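Long-range contacts in D-alanyl transferase DltD (Enterococcus faecalis, PDB 6O93), which probably takes part in transferring D-alanine to lipoteichoic acid in the cell wall of this Gram-positive bacterium: residues L7-L13 / V29-A34; M85-S89 / Q126-W130; G91-N96 / L283-V288; Y143-R147 / G274-A278; Q322-F328 / Y376-F382. One frame throughout, in Å; residues are numbered along the deposited sequence.

Contact 1 of 5, residues L7-L13 / V29-A34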
# COMPACT_ATOMS: atom_id res chain seq x y z
N LEU A 7 -21.80 4.67 -10.50
CA LEU A 7 -20.48 4.38 -9.96
C LEU A 7 -20.51 4.00 -8.49
O LEU A 7 -19.56 3.37 -8.01
CB LEU A 7 -19.55 5.59 -10.15
CG LEU A 7 -18.97 5.78 -11.56
CD1 LEU A 7 -20.05 6.17 -12.55
CD2 LEU A 7 -17.86 6.81 -11.53
N THR A 8 -21.56 4.37 -7.76
CA THR A 8 -21.65 4.10 -6.33
C THR A 8 -22.60 2.95 -6.02
O THR A 8 -22.94 2.75 -4.85
CB THR A 8 -22.09 5.35 -5.58
OG1 THR A 8 -23.33 5.84 -6.11
CG2 THR A 8 -21.02 6.44 -5.69
N SER A 9 -23.04 2.20 -7.02
CA SER A 9 -23.92 1.07 -6.77
C SER A 9 -23.20 0.02 -5.94
O SER A 9 -21.97 -0.05 -5.90
CB SER A 9 -24.40 0.45 -8.08
OG SER A 9 -23.36 -0.29 -8.71
N GLU A 10 -23.99 -0.81 -5.26
CA GLU A 10 -23.43 -1.87 -4.43
C GLU A 10 -22.56 -2.81 -5.27
O GLU A 10 -21.46 -3.19 -4.84
CB GLU A 10 -24.56 -2.65 -3.75
CG GLU A 10 -24.10 -3.81 -2.88
CD GLU A 10 -25.27 -4.54 -2.24
OE1 GLU A 10 -26.42 -4.04 -2.34
OE2 GLU A 10 -25.05 -5.61 -1.64
N LYS A 11 -23.03 -3.18 -6.46
CA LYS A 11 -22.26 -4.08 -7.31
C LYS A 11 -20.97 -3.43 -7.79
O LYS A 11 -19.93 -4.10 -7.87
CB LYS A 11 -23.13 -4.52 -8.50
CG LYS A 11 -22.37 -5.17 -9.65
CD LYS A 11 -21.62 -6.43 -9.23
CE LYS A 11 -22.55 -7.59 -8.96
NZ LYS A 11 -21.82 -8.89 -8.98
N THR A 12 -21.00 -2.13 -8.11
CA THR A 12 -19.80 -1.46 -8.58
C THR A 12 -18.72 -1.45 -7.51
O THR A 12 -17.55 -1.77 -7.78
CB THR A 12 -20.12 -0.03 -9.02
OG1 THR A 12 -20.97 -0.06 -10.18
CG2 THR A 12 -18.85 0.74 -9.35
N LEU A 13 -19.08 -1.10 -6.27
CA LEU A 13 -18.11 -1.09 -5.19
C LEU A 13 -17.55 -2.49 -4.95
O LEU A 13 -16.34 -2.66 -4.74
CB LEU A 13 -18.74 -0.55 -3.91
CG LEU A 13 -19.36 0.86 -3.99
CD1 LEU A 13 -19.90 1.29 -2.64
CD2 LEU A 13 -18.35 1.87 -4.51
N VAL A 29 -14.51 9.18 -6.58
CA VAL A 29 -15.91 8.77 -6.41
C VAL A 29 -15.99 7.36 -5.83
O VAL A 29 -16.60 7.13 -4.78
CB VAL A 29 -16.66 8.86 -7.75
CG1 VAL A 29 -18.07 8.31 -7.61
CG2 VAL A 29 -16.70 10.30 -8.24
N ILE A 30 -15.38 6.39 -6.52
CA ILE A 30 -15.61 4.99 -6.17
C ILE A 30 -14.92 4.63 -4.86
O ILE A 30 -15.55 4.08 -3.94
CB ILE A 30 -15.16 4.07 -7.32
CG1 ILE A 30 -16.10 4.24 -8.52
CG2 ILE A 30 -15.13 2.62 -6.86
CD1 ILE A 30 -15.62 3.57 -9.79
N LYS A 31 -13.63 4.93 -4.74
CA LYS A 31 -12.89 4.51 -3.55
C LYS A 31 -13.40 5.22 -2.31
O LYS A 31 -13.50 4.61 -1.24
CB LYS A 31 -11.39 4.73 -3.74
CG LYS A 31 -10.90 6.13 -3.39
CD LYS A 31 -9.44 6.30 -3.80
CE LYS A 31 -8.84 7.56 -3.20
NZ LYS A 31 -9.60 8.78 -3.57
N ASN A 32 -13.73 6.51 -2.43
CA ASN A 32 -14.22 7.25 -1.26
C ASN A 32 -15.57 6.73 -0.80
O ASN A 32 -15.81 6.60 0.40
CB ASN A 32 -14.31 8.75 -1.59
CG ASN A 32 -12.95 9.37 -1.83
OD1 ASN A 32 -11.92 8.69 -1.80
ND2 ASN A 32 -12.94 10.68 -2.08
N LYS A 33 -16.46 6.42 -1.74
CA LYS A 33 -17.77 5.89 -1.37
C LYS A 33 -17.62 4.54 -0.68
O LYS A 33 -18.31 4.27 0.32
CB LYS A 33 -18.65 5.76 -2.62
CG LYS A 33 -20.09 5.33 -2.33
CD LYS A 33 -20.84 6.38 -1.53
CE LYS A 33 -22.31 6.02 -1.37
NZ LYS A 33 -23.04 7.04 -0.57
N ALA A 34 -16.73 3.69 -1.17
CA ALA A 34 -16.54 2.37 -0.57
C ALA A 34 -16.06 2.49 0.87
O ALA A 34 -16.56 1.80 1.77
CB ALA A 34 -15.55 1.55 -1.40
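The chain at T8 and L13 runs close past helix 29-36, the CA atoms of T8 and I30 lying 6.1 Å apart and those of L13 and A34 6.0 Å apart. This is apolar packing of an N-terminal helix and the turn before it against the helix that leads into strand 40-44, a strand of the parallel sheet in this SGNH-hydrolase-like fold. S9 sits at the N-cap position of helix 10-17, and its OG shares a hydrogen bond with T12 OG1.

No hydrogen bond joins the two segments; methyls and methylenes do the work. With CG anti to the carbonyl carbon (chi1 -57°), L13 brings both methyls to the helix. The L13 and I30 side chains run past each other in opposite directions, with L13 CD2 3.6 Å from I30 O and also against the A34 methyl. CD1 reaches the stem of K33. Beyond L13, strand 40-44 closes in through Y40, which touches both L13 and A34.

At the other end L7 touches with its CB, which meets both V29 CG1 and I30 CG1. Its carbonyl oxygen lies 3.6 Å from I30 CG1. T8 divides its branches: OG1 bonds to N6 OD1, while CG2 turns to the helix, crosses K33 at about a right angle and comes within 3.7 Å of K33 CG.

Contact 2 of 5, residues M85-S89 / Q126-W130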
# COMPACT_ATOMS: atom_id res chain seq x y z
N MET A 85 -1.36 10.70 -0.52
CA MET A 85 -2.34 11.51 -1.23
C MET A 85 -3.64 10.76 -1.43
O MET A 85 -4.72 11.37 -1.42
CB MET A 85 -1.76 11.97 -2.57
CG MET A 85 -2.61 13.02 -3.28
SD MET A 85 -2.75 14.57 -2.35
CE MET A 85 -1.05 15.12 -2.34
N VAL A 86 -3.57 9.44 -1.62
CA VAL A 86 -4.78 8.62 -1.68
C VAL A 86 -5.55 8.75 -0.37
O VAL A 86 -6.78 8.93 -0.37
CB VAL A 86 -4.42 7.15 -1.97
CG1 VAL A 86 -5.64 6.25 -1.80
CG2 VAL A 86 -3.83 7.01 -3.37
N ILE A 87 -4.85 8.65 0.76
CA ILE A 87 -5.49 8.76 2.06
C ILE A 87 -6.09 10.14 2.25
O ILE A 87 -7.25 10.29 2.65
CB ILE A 87 -4.49 8.43 3.18
CG1 ILE A 87 -4.05 6.97 3.10
CG2 ILE A 87 -5.09 8.74 4.54
CD1 ILE A 87 -2.80 6.65 3.88
N HIS A 88 -5.31 11.19 1.96
CA HIS A 88 -5.80 12.55 2.13
C HIS A 88 -7.05 12.79 1.29
O HIS A 88 -7.99 13.47 1.74
CB HIS A 88 -4.71 13.55 1.76
CG HIS A 88 -5.14 14.98 1.91
ND1 HIS A 88 -4.97 15.69 3.08
CD2 HIS A 88 -5.73 15.83 1.04
CE1 HIS A 88 -5.44 16.91 2.93
NE2 HIS A 88 -5.91 17.02 1.69
N SER A 89 -7.09 12.25 0.08
CA SER A 89 -8.22 12.49 -0.81
C SER A 89 -9.50 11.84 -0.33
O SER A 89 -10.58 12.21 -0.78
CB SER A 89 -7.89 12.00 -2.23
OG SER A 89 -7.81 10.59 -2.26
N GLN A 126 -6.40 14.40 -7.11
CA GLN A 126 -6.18 14.42 -5.67
C GLN A 126 -5.20 15.52 -5.26
O GLN A 126 -5.37 16.17 -4.22
CB GLN A 126 -5.68 13.05 -5.20
CG GLN A 126 -6.66 11.92 -5.50
CD GLN A 126 -6.07 10.54 -5.25
OE1 GLN A 126 -4.91 10.41 -4.86
NE2 GLN A 126 -6.87 9.51 -5.50
N THR A 127 -4.17 15.76 -6.08
CA THR A 127 -3.20 16.80 -5.76
C THR A 127 -3.83 18.18 -5.85
O THR A 127 -3.65 19.02 -4.96
CB THR A 127 -2.00 16.70 -6.71
OG1 THR A 127 -1.42 15.39 -6.60
CG2 THR A 127 -0.94 17.74 -6.36
N TYR A 128 -4.59 18.45 -6.92
CA TYR A 128 -5.27 19.73 -7.05
C TYR A 128 -6.33 19.91 -5.96
O TYR A 128 -6.48 21.01 -5.41
CB TYR A 128 -5.92 19.85 -8.43
CG TYR A 128 -4.98 20.29 -9.54
CD1 TYR A 128 -3.60 20.21 -9.40
CD2 TYR A 128 -5.49 20.81 -10.72
CE1 TYR A 128 -2.75 20.63 -10.41
CE2 TYR A 128 -4.65 21.23 -11.74
CZ TYR A 128 -3.29 21.13 -11.58
OH TYR A 128 -2.46 21.55 -12.60
N GLN A 129 -7.08 18.85 -5.65
CA GLN A 129 -8.07 18.93 -4.58
C GLN A 129 -7.41 19.30 -3.26
O GLN A 129 -7.93 20.12 -2.50
CB GLN A 129 -8.80 17.59 -4.46
CG GLN A 129 -9.88 17.57 -3.38
CD GLN A 129 -10.34 16.16 -3.06
OE1 GLN A 129 -9.54 15.22 -3.01
NE2 GLN A 129 -11.64 16.00 -2.85
N TRP A 130 -6.26 18.69 -2.97
CA TRP A 130 -5.54 18.98 -1.73
C TRP A 130 -5.19 20.46 -1.63
O TRP A 130 -5.40 21.09 -0.58
CB TRP A 130 -4.29 18.10 -1.64
CG TRP A 130 -3.19 18.60 -0.76
CD1 TRP A 130 -3.27 18.87 0.58
CD2 TRP A 130 -1.84 18.88 -1.14
NE1 TRP A 130 -2.05 19.30 1.05
CE2 TRP A 130 -1.15 19.31 0.01
CE3 TRP A 130 -1.14 18.80 -2.35
CZ2 TRP A 130 0.20 19.67 -0.01
CZ3 TRP A 130 0.20 19.16 -2.37
CH2 TRP A 130 0.85 19.59 -1.21
O HOH W 1 -6.59 19.80 1.60
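A Met-aromatic contact and an edge-to-face ring pair hold M85 and H88 of helix 80-90 against W130 of helix 124-132. The two short segments approach to 9.6 Å between axes and cross at 56°. Helix 80-90 packs on strand 40-44 through V86 and I87 and precedes strand 98-102 of the parallel sheet in this SGNH-hydrolase-like fold.

M85 bends at chi2 and chi3, which curls its tip across the indole. SD stands 5.0 Å from the centroid of the five-membered ring of W130, obliquely off the normal, and M85 CE reaches W130 CE3 at 3.7 Å. The indole turns its CD1 edge to the face of H88, with the planes 83° apart and W130 CD1 3.4 Å from H88 NE2. Both rings are fixed from outside as well: H88 ND1 bonds to Q282 OE1, and W130 NE1 donates to D141 OD1.

Where the helices come nearest, Q126 lays its extended chain along S89 and M85, its CG 3.5 Å from S89 CB and its CB against M85 CG. The amide NE2 is occupied by the carbonyls of L25 and G27. A water bridges the two helices: it lies in the imidazole plane, 2.9 Å from H88 NE2, and donates to W130 O at 2.8 Å.

Contact 3 of 5, residues G91-N96 / L283-V288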
# COMPACT_ATOMS: atom_id res chain seq x y z
N GLY A 91 -10.63 12.13 2.69
CA GLY A 91 -11.27 13.08 3.58
C GLY A 91 -11.99 12.39 4.72
O GLY A 91 -11.48 11.43 5.31
N ASP A 92 -13.19 12.87 5.02
CA ASP A 92 -13.97 12.31 6.12
C ASP A 92 -14.46 10.89 5.83
O ASP A 92 -14.98 10.24 6.74
CB ASP A 92 -15.16 13.21 6.43
CG ASP A 92 -14.73 14.56 6.99
OD1 ASP A 92 -13.71 14.61 7.71
OD2 ASP A 92 -15.42 15.57 6.71
N ALA A 93 -14.31 10.40 4.59
CA ALA A 93 -14.74 9.04 4.28
C ALA A 93 -13.99 8.02 5.14
O ALA A 93 -14.57 7.01 5.56
CB ALA A 93 -14.52 8.75 2.80
N ILE A 94 -12.71 8.26 5.40
CA ILE A 94 -11.89 7.34 6.19
C ILE A 94 -11.84 7.73 7.67
O ILE A 94 -11.29 6.96 8.47
CB ILE A 94 -10.46 7.25 5.62
CG1 ILE A 94 -9.73 6.03 6.19
CG2 ILE A 94 -9.68 8.53 5.92
CD1 ILE A 94 -8.41 5.74 5.52
N ALA A 95 -12.40 8.87 8.05
CA ALA A 95 -12.29 9.34 9.42
C ALA A 95 -12.91 8.35 10.39
O ALA A 95 -14.03 7.86 10.18
CB ALA A 95 -12.96 10.71 9.56
N ASN A 96 -12.18 8.04 11.46
CA ASN A 96 -12.65 7.19 12.56
C ASN A 96 -12.87 5.75 12.13
O ASN A 96 -13.55 5.00 12.83
CB ASN A 96 -13.94 7.75 13.17
CG ASN A 96 -13.83 9.22 13.52
OD1 ASN A 96 -14.63 10.04 13.06
ND2 ASN A 96 -12.83 9.56 14.32
N LEU A 283 -3.09 9.53 8.28
CA LEU A 283 -3.91 8.57 9.00
C LEU A 283 -4.24 9.06 10.40
O LEU A 283 -5.38 8.93 10.86
CB LEU A 283 -3.20 7.21 9.05
CG LEU A 283 -3.04 6.52 7.70
CD1 LEU A 283 -1.92 5.49 7.73
CD2 LEU A 283 -4.35 5.87 7.27
N ALA A 284 -3.26 9.63 11.09
CA ALA A 284 -3.49 10.13 12.45
C ALA A 284 -4.42 11.33 12.46
O ALA A 284 -5.21 11.49 13.40
CB ALA A 284 -2.16 10.48 13.11
N GLU A 285 -4.34 12.20 11.44
CA GLU A 285 -5.18 13.39 11.42
C GLU A 285 -6.65 13.04 11.30
O GLU A 285 -7.51 13.80 11.77
CB GLU A 285 -4.76 14.31 10.28
CG GLU A 285 -3.48 15.08 10.55
CD GLU A 285 -2.98 15.84 9.34
OE1 GLU A 285 -3.74 15.95 8.35
OE2 GLU A 285 -1.83 16.32 9.37
N LYS A 286 -6.98 11.90 10.69
CA LYS A 286 -8.36 11.46 10.55
C LYS A 286 -8.71 10.35 11.54
O LYS A 286 -9.73 9.68 11.37
CB LYS A 286 -8.62 10.99 9.11
CG LYS A 286 -8.46 12.10 8.07
CD LYS A 286 -9.48 13.21 8.25
CE LYS A 286 -9.26 14.34 7.28
NZ LYS A 286 -10.12 15.52 7.60
N ASN A 287 -7.89 10.16 12.57
CA ASN A 287 -8.18 9.20 13.64
C ASN A 287 -8.44 7.81 13.06
O ASN A 287 -9.39 7.12 13.46
CB ASN A 287 -9.37 9.67 14.48
CG ASN A 287 -9.56 8.86 15.74
OD1 ASN A 287 -10.58 8.20 15.93
ND2 ASN A 287 -8.56 8.90 16.62
N VAL A 288 -7.60 7.39 12.12
CA VAL A 288 -7.74 6.10 11.47
C VAL A 288 -6.98 5.06 12.28
O VAL A 288 -5.79 5.23 12.56
CB VAL A 288 -7.23 6.15 10.02
CG1 VAL A 288 -7.49 4.83 9.31
CG2 VAL A 288 -7.86 7.31 9.27
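K286 O is approached by two neighbouring groups of the opposite loop: N96 N donates a 2.9 Å hydrogen bond to it, nearly along the C=O axis, and the CA of A95 makes a CH···O contact with it at 3.2 Å. This carbonyl belongs to the end of helix 272-285, where N287, with positive phi, is the C-prime residue of a Schellman motif. N287 also takes part through its side chain. N96 ND2 donates to N287 OD1 at 3.1 Å, the acceptor lying in the amide plane of N96 although the two amide planes stand 60° apart.

Alongside these bonds, I94 crosses V288 at about a right angle. I94 CG1 lies 3.8 Å from V288 CG2, and that same methyl comes within 3.5 Å of I94 O. K286, bent at chi2, runs past G91 O to bring NZ 3.7 Å from D92 OD1, a long salt bridge.

Strands 98-102 and 289-294, adjacent in the parallel sheet, begin just beyond N96 and V288, so these bonds join the approaches to both. The N-H of N96, given to a carbonyl just past the helix C terminus, probably complements the partial negative charge there.

Contact 4 of 5, residues Y143-R147 / G274-A278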
# COMPACT_ATOMS: atom_id res chain seq x y z
N TYR A 143 6.12 19.24 3.76
CA TYR A 143 6.93 18.09 3.34
C TYR A 143 6.42 17.53 2.02
O TYR A 143 7.22 17.22 1.13
CB TYR A 143 6.92 17.00 4.41
CG TYR A 143 7.68 15.77 3.97
CD1 TYR A 143 9.06 15.70 4.09
CD2 TYR A 143 7.02 14.69 3.40
CE1 TYR A 143 9.76 14.59 3.68
CE2 TYR A 143 7.72 13.57 2.99
CZ TYR A 143 9.09 13.53 3.13
OH TYR A 143 9.78 12.42 2.71
N LEU A 144 5.10 17.40 1.87
CA LEU A 144 4.54 16.96 0.59
C LEU A 144 4.96 17.89 -0.53
O LEU A 144 5.37 17.44 -1.61
CB LEU A 144 3.02 16.89 0.68
CG LEU A 144 2.42 15.71 1.43
CD1 LEU A 144 0.92 15.89 1.57
CD2 LEU A 144 2.73 14.40 0.71
N ALA A 145 4.87 19.21 -0.31
CA ALA A 145 5.27 20.17 -1.33
C ALA A 145 6.73 19.98 -1.72
O ALA A 145 7.06 19.96 -2.91
CB ALA A 145 5.03 21.59 -0.82
N GLN A 146 7.61 19.84 -0.73
CA GLN A 146 9.03 19.67 -1.02
C GLN A 146 9.27 18.43 -1.87
O GLN A 146 10.01 18.48 -2.86
CB GLN A 146 9.82 19.59 0.29
CG GLN A 146 11.32 19.37 0.13
CD GLN A 146 11.71 17.89 0.09
OE1 GLN A 146 12.27 17.41 -0.89
NE2 GLN A 146 11.41 17.18 1.17
N ARG A 147 8.65 17.31 -1.51
CA ARG A 147 8.89 16.07 -2.24
C ARG A 147 8.33 16.15 -3.66
O ARG A 147 8.98 15.71 -4.61
CB ARG A 147 8.27 14.88 -1.49
CG ARG A 147 8.93 14.58 -0.16
CD ARG A 147 10.29 13.90 -0.33
NE ARG A 147 10.17 12.56 -0.91
CZ ARG A 147 10.81 12.13 -1.99
NH1 ARG A 147 11.67 12.90 -2.64
NH2 ARG A 147 10.61 10.89 -2.42
N GLY A 274 10.63 9.24 5.13
CA GLY A 274 9.90 10.50 5.19
C GLY A 274 8.55 10.42 4.50
O GLY A 274 7.55 10.93 5.01
N ASP A 275 8.51 9.79 3.32
CA ASP A 275 7.23 9.63 2.62
C ASP A 275 6.28 8.77 3.44
O ASP A 275 5.06 9.01 3.45
CB ASP A 275 7.46 9.01 1.24
CG ASP A 275 8.30 9.90 0.34
OD1 ASP A 275 8.58 11.05 0.73
OD2 ASP A 275 8.67 9.43 -0.76
N PHE A 276 6.81 7.75 4.12
CA PHE A 276 5.99 6.94 5.02
C PHE A 276 5.43 7.79 6.15
O PHE A 276 4.27 7.62 6.54
CB PHE A 276 6.83 5.79 5.56
CG PHE A 276 6.08 4.88 6.49
CD1 PHE A 276 4.87 4.32 6.11
CD2 PHE A 276 6.61 4.55 7.72
CE1 PHE A 276 4.19 3.48 6.97
CE2 PHE A 276 5.94 3.70 8.58
CZ PHE A 276 4.72 3.16 8.20
N GLN A 277 6.24 8.71 6.68
CA GLN A 277 5.74 9.62 7.70
C GLN A 277 4.57 10.44 7.19
O GLN A 277 3.63 10.73 7.93
CB GLN A 277 6.88 10.54 8.17
CG GLN A 277 6.48 11.53 9.25
CD GLN A 277 6.05 10.84 10.54
OE1 GLN A 277 6.14 9.62 10.66
NE2 GLN A 277 5.60 11.63 11.51
N ALA A 278 4.61 10.83 5.91
CA ALA A 278 3.50 11.60 5.34
C ALA A 278 2.21 10.80 5.41
O ALA A 278 1.15 11.35 5.74
CB ALA A 278 3.82 11.99 3.90
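R147 reaches across to D275 from helix 139-148, and its CB already points toward helix 272-285. CG, the next atom, lies 3.4 Å above the plane of the Y143 ring, offset toward its rim, so the start of the arginine chain rests on a tyrosine of its own helix. The chain bends at chi2 (-74°), which brings CD to 3.5 Å from D275 OD1, and again at chi3, which turns NE onto the same oxygen. NE donates to D275 OD1 at 2.7 Å. CZ carries the flat group on, and NH2 ends the path with a 2.9 Å bond to D275 OD2. The grip is side-on, one nitrogen to each oxygen, and both oxygens use their syn lone pairs. Guanidinium and carboxylate are nearly coplanar, only 10° apart.

Y143 adds a third donor. Its OH gives a 2.7 Å hydrogen bond to D275 OD1 from the anti side, well out of the carboxylate plane. Y143 OH also sits 3.0 Å from G274 C, where no side chain intervenes. Y383 stacks on the tyrosine ring. Further along, A278 CB touches both Y143 CD2 and L144 CD2, 4.1 Å from L144 CD2.

The two short helical segments run at 136° to each other with axes 10.7 Å apart, joining helices far apart in sequence. Three hydrogen bonds, two of them from a cation, meet a buried carboxylate, so D275 is probably ionised and its rotation fixed in place.

Contact 5 of 5, residues Q322-F328 / Y376-F382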
# COMPACT_ATOMS: atom_id res chain seq x y z
N GLN A 322 9.44 3.93 14.33
CA GLN A 322 8.69 5.07 13.82
C GLN A 322 7.20 4.91 14.10
O GLN A 322 6.50 5.89 14.40
CB GLN A 322 8.95 5.23 12.33
CG GLN A 322 8.33 6.46 11.69
CD GLN A 322 8.83 6.68 10.27
OE1 GLN A 322 9.76 6.01 9.81
NE2 GLN A 322 8.22 7.63 9.56
N LEU A 323 6.69 3.68 14.00
CA LEU A 323 5.28 3.42 14.30
C LEU A 323 5.01 3.52 15.80
O LEU A 323 4.25 4.38 16.25
CB LEU A 323 4.88 2.05 13.76
CG LEU A 323 4.84 1.92 12.24
CD1 LEU A 323 4.69 0.47 11.82
CD2 LEU A 323 3.70 2.76 11.67
N GLN A 324 5.64 2.63 16.58
CA GLN A 324 5.35 2.56 18.01
C GLN A 324 5.62 3.89 18.71
O GLN A 324 4.87 4.29 19.60
CB GLN A 324 6.19 1.45 18.65
CG GLN A 324 5.77 0.05 18.25
CD GLN A 324 4.59 -0.46 19.05
OE1 GLN A 324 4.10 0.21 19.96
NE2 GLN A 324 4.12 -1.66 18.72
N GLU A 325 6.69 4.58 18.31
CA GLU A 325 7.04 5.85 18.95
C GLU A 325 5.92 6.88 18.84
O GLU A 325 5.84 7.78 19.68
CB GLU A 325 8.33 6.39 18.33
CG GLU A 325 8.74 7.77 18.80
CD GLU A 325 9.10 7.82 20.27
OE1 GLU A 325 9.09 6.75 20.93
OE2 GLU A 325 9.39 8.93 20.76
N GLN A 326 5.05 6.75 17.84
CA GLN A 326 4.02 7.75 17.58
C GLN A 326 2.61 7.25 17.88
O GLN A 326 1.64 7.95 17.57
CB GLN A 326 4.11 8.22 16.13
CG GLN A 326 5.43 8.88 15.79
CD GLN A 326 5.48 9.42 14.37
OE1 GLN A 326 5.18 10.59 14.13
NE2 GLN A 326 5.87 8.57 13.43
N GLY A 327 2.47 6.07 18.47
CA GLY A 327 1.18 5.56 18.89
C GLY A 327 0.57 4.52 17.97
O GLY A 327 -0.57 4.10 18.22
N PHE A 328 1.27 4.11 16.92
CA PHE A 328 0.79 3.04 16.05
C PHE A 328 1.28 1.72 16.63
O PHE A 328 2.45 1.35 16.48
CB PHE A 328 1.30 3.24 14.62
CG PHE A 328 0.81 4.50 13.98
CD1 PHE A 328 -0.44 4.55 13.36
CD2 PHE A 328 1.59 5.65 13.97
CE1 PHE A 328 -0.89 5.70 12.76
CE2 PHE A 328 1.14 6.81 13.37
CZ PHE A 328 -0.10 6.84 12.77
N TYR A 376 -2.48 9.07 19.42
CA TYR A 376 -1.37 9.27 18.50
C TYR A 376 -0.52 10.45 18.96
O TYR A 376 -1.03 11.45 19.45
CB TYR A 376 -1.88 9.53 17.08
CG TYR A 376 -2.42 8.30 16.38
CD1 TYR A 376 -1.75 7.08 16.45
CD2 TYR A 376 -3.60 8.35 15.65
CE1 TYR A 376 -2.24 5.96 15.82
CE2 TYR A 376 -4.10 7.23 15.01
CZ TYR A 376 -3.42 6.04 15.10
OH TYR A 376 -3.90 4.92 14.47
N GLN A 377 0.80 10.31 18.80
CA GLN A 377 1.76 11.35 19.16
C GLN A 377 2.69 11.57 17.96
O GLN A 377 3.85 11.17 17.96
CB GLN A 377 2.54 10.98 20.42
CG GLN A 377 1.66 10.90 21.66
CD GLN A 377 2.46 10.59 22.92
OE1 GLN A 377 3.64 10.27 22.86
NE2 GLN A 377 1.80 10.69 24.07
N ILE A 378 2.15 12.22 16.92
CA ILE A 378 2.92 12.45 15.71
C ILE A 378 4.09 13.38 16.02
O ILE A 378 3.93 14.40 16.70
CB ILE A 378 2.02 13.03 14.61
CG1 ILE A 378 0.99 12.00 14.16
CG2 ILE A 378 2.85 13.51 13.43
CD1 ILE A 378 1.58 10.78 13.46
N ASP A 379 5.27 13.01 15.52
CA ASP A 379 6.49 13.79 15.70
C ASP A 379 6.99 14.18 14.31
O ASP A 379 7.46 13.32 13.56
CB ASP A 379 7.53 12.99 16.47
CG ASP A 379 8.72 13.84 16.90
OD1 ASP A 379 9.00 14.86 16.24
OD2 ASP A 379 9.37 13.48 17.91
N ASP A 380 6.88 15.46 13.97
CA ASP A 380 7.25 15.92 12.64
C ASP A 380 8.72 15.67 12.33
O ASP A 380 9.10 15.68 11.15
CB ASP A 380 6.95 17.42 12.49
CG ASP A 380 5.47 17.73 12.53
OD1 ASP A 380 4.67 16.86 12.13
OD2 ASP A 380 5.12 18.84 12.97
N ARG A 381 9.55 15.46 13.35
CA ARG A 381 10.98 15.26 13.11
C ARG A 381 11.26 13.99 12.32
O ARG A 381 12.37 13.84 11.80
CB ARG A 381 11.72 15.26 14.45
CG ARG A 381 11.57 16.58 15.20
CD ARG A 381 12.22 16.55 16.57
NE ARG A 381 11.65 15.52 17.43
CZ ARG A 381 11.90 15.41 18.73
NH1 ARG A 381 12.70 16.27 19.34
NH2 ARG A 381 11.34 14.43 19.43
N PHE A 382 10.29 13.08 12.21
CA PHE A 382 10.45 11.91 11.36
C PHE A 382 10.43 12.26 9.87
O PHE A 382 10.71 11.39 9.04
CB PHE A 382 9.37 10.88 11.66
CG PHE A 382 9.62 10.08 12.92
CD1 PHE A 382 10.57 9.07 12.94
CD2 PHE A 382 8.90 10.34 14.08
CE1 PHE A 382 10.80 8.34 14.09
CE2 PHE A 382 9.13 9.61 15.23
CZ PHE A 382 10.08 8.61 15.24
O HOH W 2 6.19 10.39 19.48
O HOH W 3 9.73 10.72 18.60
O HOH W 4 5.68 8.56 22.68
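Q326 O and Q326 OE1 each take a backbone N-H from the facing loop: Q377 N donates to the first at 2.8 Å, from above the carbonyl plane, and D379 N to the second at 2.8 Å in a nearly straight bond. Around this pair lie the rings. F382 presents one face to Q322, whose CG stands 3.6 Å above it in a CH-pi contact, while E325 CG comes to the ring edge. Q326 slides along the same ring, with its CD 3.6 Å from F382 CD2. At the far end F328 and Y376 meet obliquely, 31° between planes, and Y376 CE1 lies 3.4 Å from F328 CE1.

Helix 309-324, which leads to the outermost strand 331-333 of the parallel sheet, finishes here in a Schellman motif: G327, with positive phi, is its C-prime residue, and F328 N returns to L323 O. Q326 lies directly before G327 in this turn.

The next shell fixes the amides. Q326 NE2 donates to Q322 O at 2.9 Å within its own amide plane, and Q277 NE2 gives OE1 a second donor. Q277 OE1 and the carbonyl of Y273 hold Q322 NE2, while W387 NE1 donates to Q322 OE1, and Y376 OH is bonded to V288 O. Outermost are waters: one donates to both E325 O and Q377 O, and another bridges E325 OE2 and D379 OD2, the latter carboxylate also held side-on by R381.

In the fold
From the N terminus, contact 1 closes first, folding the opening helix onto helix 29-36 before the first strand. Contact 2 closes a 36-residue loop that carries strand 98-102 between its two helices. Contact 3 opens inside that loop and closes far beyond it, so the two cross, and it ties the approaches of strands 98-102 and 289-294. Contact 4 lies wholly within the span of contact 3, and both use helix 272-285. Contact 5 comes last, bringing the loop after helix 352-367 back to the end of helix 309-324. Helix 272-285 joins contacts 3, 4 and 5, while helix 80-90 passes beside contact 1.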